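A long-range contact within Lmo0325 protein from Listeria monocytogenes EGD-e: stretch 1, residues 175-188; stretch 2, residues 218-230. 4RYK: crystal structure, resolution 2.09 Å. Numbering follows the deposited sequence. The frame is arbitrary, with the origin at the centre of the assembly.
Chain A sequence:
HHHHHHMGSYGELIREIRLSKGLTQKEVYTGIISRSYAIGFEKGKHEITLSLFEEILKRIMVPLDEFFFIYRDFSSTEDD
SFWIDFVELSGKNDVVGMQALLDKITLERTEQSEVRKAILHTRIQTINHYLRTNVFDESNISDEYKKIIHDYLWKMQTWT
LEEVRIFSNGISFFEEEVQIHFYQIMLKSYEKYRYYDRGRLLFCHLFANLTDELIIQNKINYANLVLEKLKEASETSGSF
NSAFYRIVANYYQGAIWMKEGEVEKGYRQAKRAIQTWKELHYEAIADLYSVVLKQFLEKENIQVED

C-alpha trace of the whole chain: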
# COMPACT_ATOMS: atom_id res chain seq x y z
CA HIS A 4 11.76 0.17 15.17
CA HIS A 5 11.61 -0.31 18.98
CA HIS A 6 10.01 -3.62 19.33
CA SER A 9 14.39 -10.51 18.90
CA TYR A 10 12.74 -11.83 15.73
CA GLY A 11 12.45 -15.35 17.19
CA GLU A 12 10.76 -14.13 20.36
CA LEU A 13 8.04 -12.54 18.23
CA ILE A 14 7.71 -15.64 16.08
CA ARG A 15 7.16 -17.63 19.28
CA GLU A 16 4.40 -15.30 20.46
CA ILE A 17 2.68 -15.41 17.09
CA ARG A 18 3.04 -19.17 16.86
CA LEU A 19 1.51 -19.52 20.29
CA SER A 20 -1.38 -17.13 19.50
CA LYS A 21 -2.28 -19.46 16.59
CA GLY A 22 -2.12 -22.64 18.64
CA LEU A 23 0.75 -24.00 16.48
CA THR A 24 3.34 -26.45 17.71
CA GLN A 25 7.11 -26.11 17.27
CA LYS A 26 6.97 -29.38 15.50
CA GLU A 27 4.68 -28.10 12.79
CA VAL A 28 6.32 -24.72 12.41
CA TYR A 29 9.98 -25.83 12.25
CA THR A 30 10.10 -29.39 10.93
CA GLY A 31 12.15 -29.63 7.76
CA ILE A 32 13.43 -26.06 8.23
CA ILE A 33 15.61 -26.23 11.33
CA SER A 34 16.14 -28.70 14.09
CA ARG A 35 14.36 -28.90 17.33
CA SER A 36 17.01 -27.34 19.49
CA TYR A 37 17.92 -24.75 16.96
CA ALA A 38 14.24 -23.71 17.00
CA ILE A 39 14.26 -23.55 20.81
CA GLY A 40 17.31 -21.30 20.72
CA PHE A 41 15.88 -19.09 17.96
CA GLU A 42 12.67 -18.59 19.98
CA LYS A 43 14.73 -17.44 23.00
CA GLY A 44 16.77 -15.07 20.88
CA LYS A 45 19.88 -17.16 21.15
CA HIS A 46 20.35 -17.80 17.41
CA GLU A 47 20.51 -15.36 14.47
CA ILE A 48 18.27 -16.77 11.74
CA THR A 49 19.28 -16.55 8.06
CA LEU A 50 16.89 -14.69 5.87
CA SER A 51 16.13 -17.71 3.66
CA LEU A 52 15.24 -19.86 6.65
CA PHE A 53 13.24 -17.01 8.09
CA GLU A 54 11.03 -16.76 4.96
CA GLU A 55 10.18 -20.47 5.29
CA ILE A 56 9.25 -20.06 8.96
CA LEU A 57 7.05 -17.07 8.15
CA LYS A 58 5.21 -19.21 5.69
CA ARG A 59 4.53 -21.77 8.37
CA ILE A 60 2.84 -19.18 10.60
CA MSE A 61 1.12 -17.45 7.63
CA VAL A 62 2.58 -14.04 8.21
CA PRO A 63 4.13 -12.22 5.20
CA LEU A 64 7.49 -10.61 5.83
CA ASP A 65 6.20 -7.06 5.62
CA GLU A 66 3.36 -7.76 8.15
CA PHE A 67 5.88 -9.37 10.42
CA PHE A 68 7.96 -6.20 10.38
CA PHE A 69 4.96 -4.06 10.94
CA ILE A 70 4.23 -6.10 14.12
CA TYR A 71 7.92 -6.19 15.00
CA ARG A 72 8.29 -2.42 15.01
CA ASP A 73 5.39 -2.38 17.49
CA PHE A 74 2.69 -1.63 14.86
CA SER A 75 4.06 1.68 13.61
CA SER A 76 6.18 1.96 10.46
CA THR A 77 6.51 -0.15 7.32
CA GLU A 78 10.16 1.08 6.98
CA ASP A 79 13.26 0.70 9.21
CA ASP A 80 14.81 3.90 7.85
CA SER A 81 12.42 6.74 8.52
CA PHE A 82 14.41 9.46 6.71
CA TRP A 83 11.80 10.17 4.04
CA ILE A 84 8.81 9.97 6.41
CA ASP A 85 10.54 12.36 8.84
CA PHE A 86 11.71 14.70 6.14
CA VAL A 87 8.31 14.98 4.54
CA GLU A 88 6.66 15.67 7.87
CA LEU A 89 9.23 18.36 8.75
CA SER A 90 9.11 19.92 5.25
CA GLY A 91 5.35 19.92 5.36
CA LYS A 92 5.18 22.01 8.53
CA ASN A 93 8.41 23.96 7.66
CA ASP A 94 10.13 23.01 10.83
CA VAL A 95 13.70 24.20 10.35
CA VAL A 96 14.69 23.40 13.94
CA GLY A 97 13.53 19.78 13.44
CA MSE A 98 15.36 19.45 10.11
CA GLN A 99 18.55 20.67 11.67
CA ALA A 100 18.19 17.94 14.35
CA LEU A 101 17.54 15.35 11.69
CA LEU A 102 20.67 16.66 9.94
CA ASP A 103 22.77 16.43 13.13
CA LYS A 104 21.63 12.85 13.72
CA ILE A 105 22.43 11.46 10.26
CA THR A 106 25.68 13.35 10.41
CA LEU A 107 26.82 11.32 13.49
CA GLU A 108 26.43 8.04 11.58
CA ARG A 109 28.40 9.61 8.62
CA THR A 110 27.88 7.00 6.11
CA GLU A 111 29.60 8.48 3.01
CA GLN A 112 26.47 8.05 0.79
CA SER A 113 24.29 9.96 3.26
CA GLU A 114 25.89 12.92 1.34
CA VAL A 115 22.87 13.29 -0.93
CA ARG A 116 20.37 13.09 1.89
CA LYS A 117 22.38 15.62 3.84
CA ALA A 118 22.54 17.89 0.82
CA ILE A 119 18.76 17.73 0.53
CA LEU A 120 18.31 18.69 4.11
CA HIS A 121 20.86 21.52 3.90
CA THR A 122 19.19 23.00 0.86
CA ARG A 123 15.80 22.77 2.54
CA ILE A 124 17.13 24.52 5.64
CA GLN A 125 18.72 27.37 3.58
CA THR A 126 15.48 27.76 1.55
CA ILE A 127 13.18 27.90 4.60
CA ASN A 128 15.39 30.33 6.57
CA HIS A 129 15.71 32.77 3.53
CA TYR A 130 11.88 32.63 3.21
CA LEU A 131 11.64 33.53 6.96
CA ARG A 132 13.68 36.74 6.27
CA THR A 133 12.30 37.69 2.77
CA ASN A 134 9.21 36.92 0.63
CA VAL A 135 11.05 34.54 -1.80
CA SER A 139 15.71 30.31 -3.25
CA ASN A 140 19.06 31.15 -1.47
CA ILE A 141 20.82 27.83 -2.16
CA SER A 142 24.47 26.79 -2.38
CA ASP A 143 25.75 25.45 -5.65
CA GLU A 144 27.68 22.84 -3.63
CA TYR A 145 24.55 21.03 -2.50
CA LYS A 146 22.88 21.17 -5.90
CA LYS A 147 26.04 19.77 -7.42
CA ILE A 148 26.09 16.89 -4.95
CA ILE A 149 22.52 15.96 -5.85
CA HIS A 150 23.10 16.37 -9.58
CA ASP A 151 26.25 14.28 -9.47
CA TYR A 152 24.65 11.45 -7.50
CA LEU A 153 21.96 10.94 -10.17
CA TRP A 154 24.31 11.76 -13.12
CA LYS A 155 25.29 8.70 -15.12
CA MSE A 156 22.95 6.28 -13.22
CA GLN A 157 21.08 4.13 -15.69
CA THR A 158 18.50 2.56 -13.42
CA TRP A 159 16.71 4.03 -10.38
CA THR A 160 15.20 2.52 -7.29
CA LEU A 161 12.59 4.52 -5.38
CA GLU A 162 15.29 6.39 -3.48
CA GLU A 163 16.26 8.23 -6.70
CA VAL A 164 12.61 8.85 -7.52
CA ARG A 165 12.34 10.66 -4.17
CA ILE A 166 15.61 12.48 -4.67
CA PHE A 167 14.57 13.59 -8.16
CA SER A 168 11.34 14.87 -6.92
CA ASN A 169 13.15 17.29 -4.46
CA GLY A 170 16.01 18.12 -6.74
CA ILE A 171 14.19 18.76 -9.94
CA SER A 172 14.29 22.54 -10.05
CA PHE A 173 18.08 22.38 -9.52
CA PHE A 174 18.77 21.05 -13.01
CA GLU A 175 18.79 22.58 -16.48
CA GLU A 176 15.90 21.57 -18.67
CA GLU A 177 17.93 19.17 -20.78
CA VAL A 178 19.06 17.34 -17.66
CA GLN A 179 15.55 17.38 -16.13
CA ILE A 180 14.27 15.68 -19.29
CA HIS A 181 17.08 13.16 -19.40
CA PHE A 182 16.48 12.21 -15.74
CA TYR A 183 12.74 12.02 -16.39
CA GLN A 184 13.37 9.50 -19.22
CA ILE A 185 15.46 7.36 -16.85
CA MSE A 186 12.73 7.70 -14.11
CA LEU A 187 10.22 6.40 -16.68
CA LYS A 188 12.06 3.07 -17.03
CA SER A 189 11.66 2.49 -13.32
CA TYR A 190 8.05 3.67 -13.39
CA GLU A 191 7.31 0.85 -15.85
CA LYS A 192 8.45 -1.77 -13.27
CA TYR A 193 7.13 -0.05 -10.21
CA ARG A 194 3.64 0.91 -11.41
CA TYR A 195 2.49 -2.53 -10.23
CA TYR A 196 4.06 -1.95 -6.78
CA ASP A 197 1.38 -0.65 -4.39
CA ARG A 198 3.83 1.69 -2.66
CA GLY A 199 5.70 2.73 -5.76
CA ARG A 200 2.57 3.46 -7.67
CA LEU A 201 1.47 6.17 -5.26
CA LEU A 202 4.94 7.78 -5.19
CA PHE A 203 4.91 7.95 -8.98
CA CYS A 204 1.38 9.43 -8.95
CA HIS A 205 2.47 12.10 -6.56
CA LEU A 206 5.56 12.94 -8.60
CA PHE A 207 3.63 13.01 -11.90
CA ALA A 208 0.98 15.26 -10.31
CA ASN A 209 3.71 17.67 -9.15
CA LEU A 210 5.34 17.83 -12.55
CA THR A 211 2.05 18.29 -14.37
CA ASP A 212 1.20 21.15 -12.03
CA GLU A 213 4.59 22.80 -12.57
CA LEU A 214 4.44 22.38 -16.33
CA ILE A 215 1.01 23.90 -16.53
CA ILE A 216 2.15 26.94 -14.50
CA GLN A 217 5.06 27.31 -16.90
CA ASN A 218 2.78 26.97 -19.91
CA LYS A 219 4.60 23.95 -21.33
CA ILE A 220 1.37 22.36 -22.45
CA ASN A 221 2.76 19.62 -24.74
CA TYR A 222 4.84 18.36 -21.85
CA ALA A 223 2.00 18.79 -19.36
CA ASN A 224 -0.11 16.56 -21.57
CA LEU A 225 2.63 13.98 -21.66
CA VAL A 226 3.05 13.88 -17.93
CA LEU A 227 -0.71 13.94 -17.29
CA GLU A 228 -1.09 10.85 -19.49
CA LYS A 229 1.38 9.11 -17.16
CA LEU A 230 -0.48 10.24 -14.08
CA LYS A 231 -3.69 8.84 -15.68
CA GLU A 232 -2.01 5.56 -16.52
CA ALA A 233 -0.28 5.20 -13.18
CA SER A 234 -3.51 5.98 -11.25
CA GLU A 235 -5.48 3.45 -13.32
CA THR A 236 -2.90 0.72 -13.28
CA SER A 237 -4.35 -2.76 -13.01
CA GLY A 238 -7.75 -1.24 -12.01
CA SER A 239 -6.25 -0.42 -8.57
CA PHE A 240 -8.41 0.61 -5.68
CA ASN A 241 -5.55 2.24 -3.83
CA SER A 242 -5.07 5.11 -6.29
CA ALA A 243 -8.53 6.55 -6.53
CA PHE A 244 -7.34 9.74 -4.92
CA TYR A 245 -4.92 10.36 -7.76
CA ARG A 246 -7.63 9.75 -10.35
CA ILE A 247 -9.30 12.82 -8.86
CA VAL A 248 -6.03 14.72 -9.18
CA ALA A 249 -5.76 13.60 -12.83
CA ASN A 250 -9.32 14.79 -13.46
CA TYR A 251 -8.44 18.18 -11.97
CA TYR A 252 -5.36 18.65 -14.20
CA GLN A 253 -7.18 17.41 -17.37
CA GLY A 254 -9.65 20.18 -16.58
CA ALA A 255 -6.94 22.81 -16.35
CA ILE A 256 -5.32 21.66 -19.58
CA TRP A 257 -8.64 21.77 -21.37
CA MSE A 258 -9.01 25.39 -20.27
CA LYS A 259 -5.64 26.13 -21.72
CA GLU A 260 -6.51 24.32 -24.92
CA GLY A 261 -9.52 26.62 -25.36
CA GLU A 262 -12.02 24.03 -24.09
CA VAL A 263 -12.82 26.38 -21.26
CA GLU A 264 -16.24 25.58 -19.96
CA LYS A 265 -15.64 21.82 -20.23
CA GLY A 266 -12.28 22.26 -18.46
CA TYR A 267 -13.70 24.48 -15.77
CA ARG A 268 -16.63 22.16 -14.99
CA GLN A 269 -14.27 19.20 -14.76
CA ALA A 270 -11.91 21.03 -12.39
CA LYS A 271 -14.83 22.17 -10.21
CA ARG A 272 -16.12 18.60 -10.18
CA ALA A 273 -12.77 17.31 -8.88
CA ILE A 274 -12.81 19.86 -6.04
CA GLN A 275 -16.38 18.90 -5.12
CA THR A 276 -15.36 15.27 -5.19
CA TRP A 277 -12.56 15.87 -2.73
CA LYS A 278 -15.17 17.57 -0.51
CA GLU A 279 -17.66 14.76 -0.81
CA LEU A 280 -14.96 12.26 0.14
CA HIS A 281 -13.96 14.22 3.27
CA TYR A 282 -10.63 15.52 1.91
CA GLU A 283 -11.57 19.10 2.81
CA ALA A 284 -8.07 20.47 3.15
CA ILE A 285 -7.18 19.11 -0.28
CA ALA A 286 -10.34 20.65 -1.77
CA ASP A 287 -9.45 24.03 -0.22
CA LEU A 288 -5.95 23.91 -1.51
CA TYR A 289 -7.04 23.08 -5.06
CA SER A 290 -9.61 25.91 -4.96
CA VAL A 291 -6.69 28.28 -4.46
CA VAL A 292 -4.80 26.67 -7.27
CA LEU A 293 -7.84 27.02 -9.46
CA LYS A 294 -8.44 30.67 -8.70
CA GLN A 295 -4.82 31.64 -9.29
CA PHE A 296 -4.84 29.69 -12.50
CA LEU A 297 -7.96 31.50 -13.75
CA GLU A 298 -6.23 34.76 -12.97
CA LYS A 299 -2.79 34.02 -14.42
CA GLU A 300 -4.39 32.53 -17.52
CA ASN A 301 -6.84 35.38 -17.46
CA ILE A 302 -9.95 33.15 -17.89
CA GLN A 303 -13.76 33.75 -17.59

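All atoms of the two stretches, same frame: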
# COMPACT_ATOMS: atom_id res chain seq x y z
N GLU A 175 19.21 22.03 -15.18
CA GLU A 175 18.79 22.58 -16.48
C GLU A 175 17.75 21.67 -17.12
O GLU A 175 17.66 20.46 -16.84
CB GLU A 175 19.98 22.64 -17.44
CG GLU A 175 21.15 23.42 -16.89
CD GLU A 175 22.27 23.54 -17.90
OE1 GLU A 175 22.75 22.48 -18.40
OE2 GLU A 175 22.66 24.69 -18.18
N GLU A 176 16.99 22.25 -18.03
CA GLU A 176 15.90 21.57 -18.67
C GLU A 176 16.35 20.31 -19.38
O GLU A 176 15.67 19.29 -19.29
CB GLU A 176 15.18 22.48 -19.64
CG GLU A 176 13.88 21.86 -20.13
CD GLU A 176 12.97 22.86 -20.85
OE1 GLU A 176 13.19 24.09 -20.77
OE2 GLU A 176 12.00 22.43 -21.52
N GLU A 177 17.49 20.35 -20.05
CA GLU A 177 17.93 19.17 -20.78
C GLU A 177 18.14 18.00 -19.83
O GLU A 177 17.83 16.87 -20.14
CB GLU A 177 19.22 19.45 -21.53
CG GLU A 177 19.58 18.36 -22.50
CD GLU A 177 21.03 18.49 -23.02
OE1 GLU A 177 21.61 19.63 -23.11
OE2 GLU A 177 21.60 17.41 -23.30
N VAL A 178 18.70 18.31 -18.67
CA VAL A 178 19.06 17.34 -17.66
C VAL A 178 17.76 16.85 -16.97
O VAL A 178 17.61 15.68 -16.71
CB VAL A 178 19.99 18.03 -16.64
CG1 VAL A 178 20.31 17.13 -15.48
CG2 VAL A 178 21.29 18.46 -17.30
N GLN A 179 16.85 17.76 -16.68
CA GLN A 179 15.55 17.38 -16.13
C GLN A 179 14.89 16.37 -17.03
O GLN A 179 14.41 15.35 -16.55
CB GLN A 179 14.62 18.55 -16.02
CG GLN A 179 15.06 19.57 -14.98
CD GLN A 179 14.19 20.82 -15.01
OE1 GLN A 179 13.73 21.23 -16.06
NE2 GLN A 179 13.97 21.42 -13.86
N ILE A 180 14.89 16.61 -18.34
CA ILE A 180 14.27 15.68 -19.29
C ILE A 180 14.96 14.34 -19.37
O ILE A 180 14.30 13.29 -19.40
CB ILE A 180 14.19 16.32 -20.67
CG1 ILE A 180 13.12 17.43 -20.63
CG2 ILE A 180 13.89 15.28 -21.75
CD1 ILE A 180 13.27 18.44 -21.76
N HIS A 181 16.29 14.37 -19.41
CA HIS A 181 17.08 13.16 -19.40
C HIS A 181 16.81 12.32 -18.12
O HIS A 181 16.63 11.12 -18.19
CB HIS A 181 18.59 13.51 -19.52
CG HIS A 181 19.50 12.34 -19.28
ND1 HIS A 181 19.89 11.47 -20.28
CD2 HIS A 181 20.09 11.89 -18.14
CE1 HIS A 181 20.69 10.54 -19.77
NE2 HIS A 181 20.83 10.78 -18.48
N PHE A 182 16.78 12.95 -16.97
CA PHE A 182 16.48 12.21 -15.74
C PHE A 182 15.04 11.65 -15.75
O PHE A 182 14.81 10.52 -15.34
CB PHE A 182 16.67 13.07 -14.48
CG PHE A 182 18.10 13.34 -14.10
CD1 PHE A 182 19.12 12.45 -14.39
CD2 PHE A 182 18.41 14.47 -13.41
CE1 PHE A 182 20.44 12.71 -14.03
CE2 PHE A 182 19.73 14.75 -13.06
CZ PHE A 182 20.74 13.87 -13.37
N TYR A 183 14.09 12.45 -16.19
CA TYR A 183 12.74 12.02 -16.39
C TYR A 183 12.63 10.74 -17.25
O TYR A 183 11.92 9.79 -16.87
CB TYR A 183 11.91 13.17 -17.00
CG TYR A 183 10.49 12.79 -17.36
CD1 TYR A 183 9.49 12.87 -16.43
CD2 TYR A 183 10.14 12.39 -18.64
CE1 TYR A 183 8.19 12.52 -16.75
CE2 TYR A 183 8.83 12.05 -18.96
CZ TYR A 183 7.87 12.11 -18.01
OH TYR A 183 6.55 11.77 -18.26
N GLN A 184 13.33 10.70 -18.39
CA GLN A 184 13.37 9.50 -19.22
C GLN A 184 13.95 8.31 -18.45
O GLN A 184 13.38 7.24 -18.45
CB GLN A 184 14.08 9.76 -20.56
CG GLN A 184 13.22 10.60 -21.48
CD GLN A 184 13.95 11.16 -22.71
OE1 GLN A 184 15.17 10.94 -22.94
NE2 GLN A 184 13.21 11.92 -23.52
N ILE A 185 15.00 8.48 -17.70
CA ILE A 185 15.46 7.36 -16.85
C ILE A 185 14.43 6.91 -15.80
O ILE A 185 14.22 5.72 -15.61
CB ILE A 185 16.73 7.74 -16.10
CG1 ILE A 185 17.81 8.26 -17.06
CG2 ILE A 185 17.24 6.57 -15.28
CD1 ILE A 185 18.64 7.21 -17.74
N MSE A 186 13.83 7.89 -15.10
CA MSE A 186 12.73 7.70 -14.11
C MSE A 186 11.70 6.82 -14.80
O MSE A 186 11.18 5.86 -14.22
CB MSE A 186 12.13 9.05 -13.53
CG MSE A 186 11.00 9.37 -12.37
SE MSE A 186 9.27 8.98 -13.34
CE MSE A 186 9.29 10.84 -13.92
N LEU A 187 11.31 7.15 -16.03
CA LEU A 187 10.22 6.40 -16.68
C LEU A 187 10.50 4.91 -16.78
O LEU A 187 9.58 4.15 -16.65
CB LEU A 187 9.86 6.92 -18.06
CG LEU A 187 9.08 8.22 -18.13
CD1 LEU A 187 8.78 8.54 -19.60
CD2 LEU A 187 7.79 8.14 -17.30
N LYS A 188 11.74 4.50 -16.99
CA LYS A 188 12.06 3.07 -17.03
C LYS A 188 11.76 2.41 -15.68
O LYS A 188 11.38 1.27 -15.61
CB LYS A 188 13.51 2.86 -17.35
CG LYS A 188 13.87 3.44 -18.70
CD LYS A 188 15.26 3.01 -19.15
CE LYS A 188 16.30 3.18 -18.06
NZ LYS A 188 17.69 3.05 -18.59
N ASN A 218 3.31 26.92 -18.57
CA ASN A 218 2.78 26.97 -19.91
C ASN A 218 3.51 26.08 -20.91
O ASN A 218 3.61 26.42 -22.09
CB ASN A 218 2.82 28.41 -20.41
CG ASN A 218 1.83 28.65 -21.50
OD1 ASN A 218 0.73 28.13 -21.46
ND2 ASN A 218 2.22 29.41 -22.50
N LYS A 219 4.02 24.94 -20.45
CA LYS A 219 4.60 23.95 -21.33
C LYS A 219 3.57 22.87 -21.50
O LYS A 219 3.62 21.84 -20.81
CB LYS A 219 5.85 23.39 -20.70
CG LYS A 219 6.93 24.44 -20.49
CD LYS A 219 8.29 23.76 -20.38
CE LYS A 219 9.42 24.78 -20.51
NZ LYS A 219 9.81 25.21 -19.14
N ILE A 220 2.61 23.14 -22.37
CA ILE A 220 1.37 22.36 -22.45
C ILE A 220 1.53 20.99 -23.14
O ILE A 220 0.91 19.98 -22.70
CB ILE A 220 0.25 23.21 -23.07
CG1 ILE A 220 0.01 24.45 -22.19
CG2 ILE A 220 -1.06 22.44 -23.15
CD1 ILE A 220 -0.26 24.16 -20.71
N ASN A 221 2.39 20.92 -24.15
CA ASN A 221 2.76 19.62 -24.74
C ASN A 221 3.30 18.67 -23.67
O ASN A 221 2.88 17.54 -23.59
CB ASN A 221 3.83 19.77 -25.81
CG ASN A 221 3.35 20.57 -26.99
OD1 ASN A 221 2.13 20.75 -27.19
ND2 ASN A 221 4.28 21.08 -27.80
N TYR A 222 4.24 19.16 -22.89
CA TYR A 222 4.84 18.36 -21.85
C TYR A 222 3.84 18.03 -20.74
O TYR A 222 3.85 16.93 -20.21
CB TYR A 222 6.05 19.09 -21.28
CG TYR A 222 7.28 19.15 -22.19
CD1 TYR A 222 7.33 18.46 -23.41
CD2 TYR A 222 8.40 19.86 -21.79
CE1 TYR A 222 8.47 18.52 -24.20
CE2 TYR A 222 9.54 19.92 -22.57
CZ TYR A 222 9.57 19.24 -23.77
OH TYR A 222 10.73 19.31 -24.56
N ALA A 223 2.99 18.99 -20.39
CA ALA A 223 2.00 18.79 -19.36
C ALA A 223 1.08 17.67 -19.78
O ALA A 223 0.77 16.82 -18.97
CB ALA A 223 1.20 20.05 -19.10
N ASN A 224 0.69 17.65 -21.03
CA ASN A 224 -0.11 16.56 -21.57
C ASN A 224 0.61 15.25 -21.48
O ASN A 224 0.01 14.25 -21.12
CB ASN A 224 -0.53 16.83 -23.03
CG ASN A 224 -1.81 17.65 -23.11
OD1 ASN A 224 -2.83 17.24 -22.57
ND2 ASN A 224 -1.76 18.82 -23.72
N LEU A 225 1.90 15.25 -21.76
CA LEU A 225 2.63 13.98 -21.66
C LEU A 225 2.63 13.43 -20.26
O LEU A 225 2.37 12.24 -20.03
CB LEU A 225 4.06 14.12 -22.17
CG LEU A 225 4.11 14.38 -23.68
CD1 LEU A 225 5.51 14.71 -24.15
CD2 LEU A 225 3.50 13.23 -24.48
N VAL A 226 2.95 14.31 -19.31
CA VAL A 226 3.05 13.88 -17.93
C VAL A 226 1.67 13.51 -17.35
O VAL A 226 1.55 12.53 -16.62
CB VAL A 226 3.74 14.95 -17.07
CG1 VAL A 226 3.81 14.47 -15.64
CG2 VAL A 226 5.15 15.20 -17.57
N LEU A 227 0.64 14.28 -17.69
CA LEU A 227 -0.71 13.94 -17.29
C LEU A 227 -1.10 12.54 -17.75
O LEU A 227 -1.70 11.77 -16.98
CB LEU A 227 -1.74 14.96 -17.82
CG LEU A 227 -3.22 14.63 -17.59
CD1 LEU A 227 -3.56 14.50 -16.11
CD2 LEU A 227 -4.12 15.68 -18.16
N GLU A 228 -0.76 12.19 -18.98
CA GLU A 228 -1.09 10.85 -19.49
C GLU A 228 -0.45 9.77 -18.59
O GLU A 228 -1.04 8.69 -18.35
CB GLU A 228 -0.67 10.78 -20.96
CG GLU A 228 -0.69 9.41 -21.62
CD GLU A 228 0.21 9.32 -22.90
OE1 GLU A 228 0.48 10.37 -23.58
OE2 GLU A 228 0.66 8.17 -23.22
N LYS A 229 0.73 10.05 -18.06
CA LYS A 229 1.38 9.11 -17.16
C LYS A 229 0.69 9.04 -15.82
O LYS A 229 0.62 7.99 -15.22
CB LYS A 229 2.82 9.49 -16.86
CG LYS A 229 3.74 9.42 -18.07
CD LYS A 229 4.06 8.00 -18.50
CE LYS A 229 4.24 8.05 -20.01
NZ LYS A 229 4.96 6.88 -20.47
N LEU A 230 0.26 10.19 -15.33
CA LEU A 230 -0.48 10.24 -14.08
C LEU A 230 -1.79 9.43 -14.24
O LEU A 230 -2.16 8.66 -13.37
CB LEU A 230 -0.78 11.68 -13.71
CG LEU A 230 -1.78 11.83 -12.56
CD1 LEU A 230 -1.22 11.22 -11.31
CD2 LEU A 230 -2.06 13.29 -12.30
O HOH W 1 13.08 21.35 -23.52

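Two nearly parallel helices meet here at arm's length, joined by side chains alone in a thin contact that is ionic at its N-terminal end and mostly apolar beyond it. Helix 176-188 and helix 220-230 run in the same direction at 18°, with their axes no closer than 13.5 Å, and only 298 Å² is buried, both sides summed. At that spacing backbones cannot touch, and no direct hydrogen bond crosses the gap; the backbone hydrogen bonds stay within each stretch. The register pairs Glu-176 with Lys-219, Ile-180 with Tyr-222, Tyr-183 with Val-226 and Leu-187 with Lys-229, so steps of three or four residues keep one side of each helix turned to the other. At the first pair, opposite charges attract: Glu-176 OE1 lies 3.9 Å from Lys-219 NZ, a long salt bridge. The extended Glu-176 side chain (chi1 and chi2 both t) also brings OE2 to 3.7 Å from Tyr-222 CE2, at the ring edge and near its plane, where aromatic hydrogens carry slight positive charge. A water links the same two side chains, donating a weak hydrogen bond to Glu-176 OE2 (2.5 Å from the water O) and with its O lying 3.3 Å from Tyr-222 OH. One turn on, Ile-180 CD1 packs obliquely against the tyrosine, 4.1 Å from Tyr-222 CE2. Tyr-183 then reaches across with chi1 t: its CE1 lies 4.1 Å from Val-226 CG2, and its OH is 3.7 Å from Lys-229 CG. Val-226, buried and with CA-to-CB pointing sideways, still offers a methyl to this ring. Lys-229 meets its partners most closely through aliphatic carbons, with Leu-187 CD2 3.9 Å from Lys-229 CD, and its NZ makes no salt bridge across the gap, while the CA-to-CB bonds of Leu-187 and Lys-229 each point toward the other stretch.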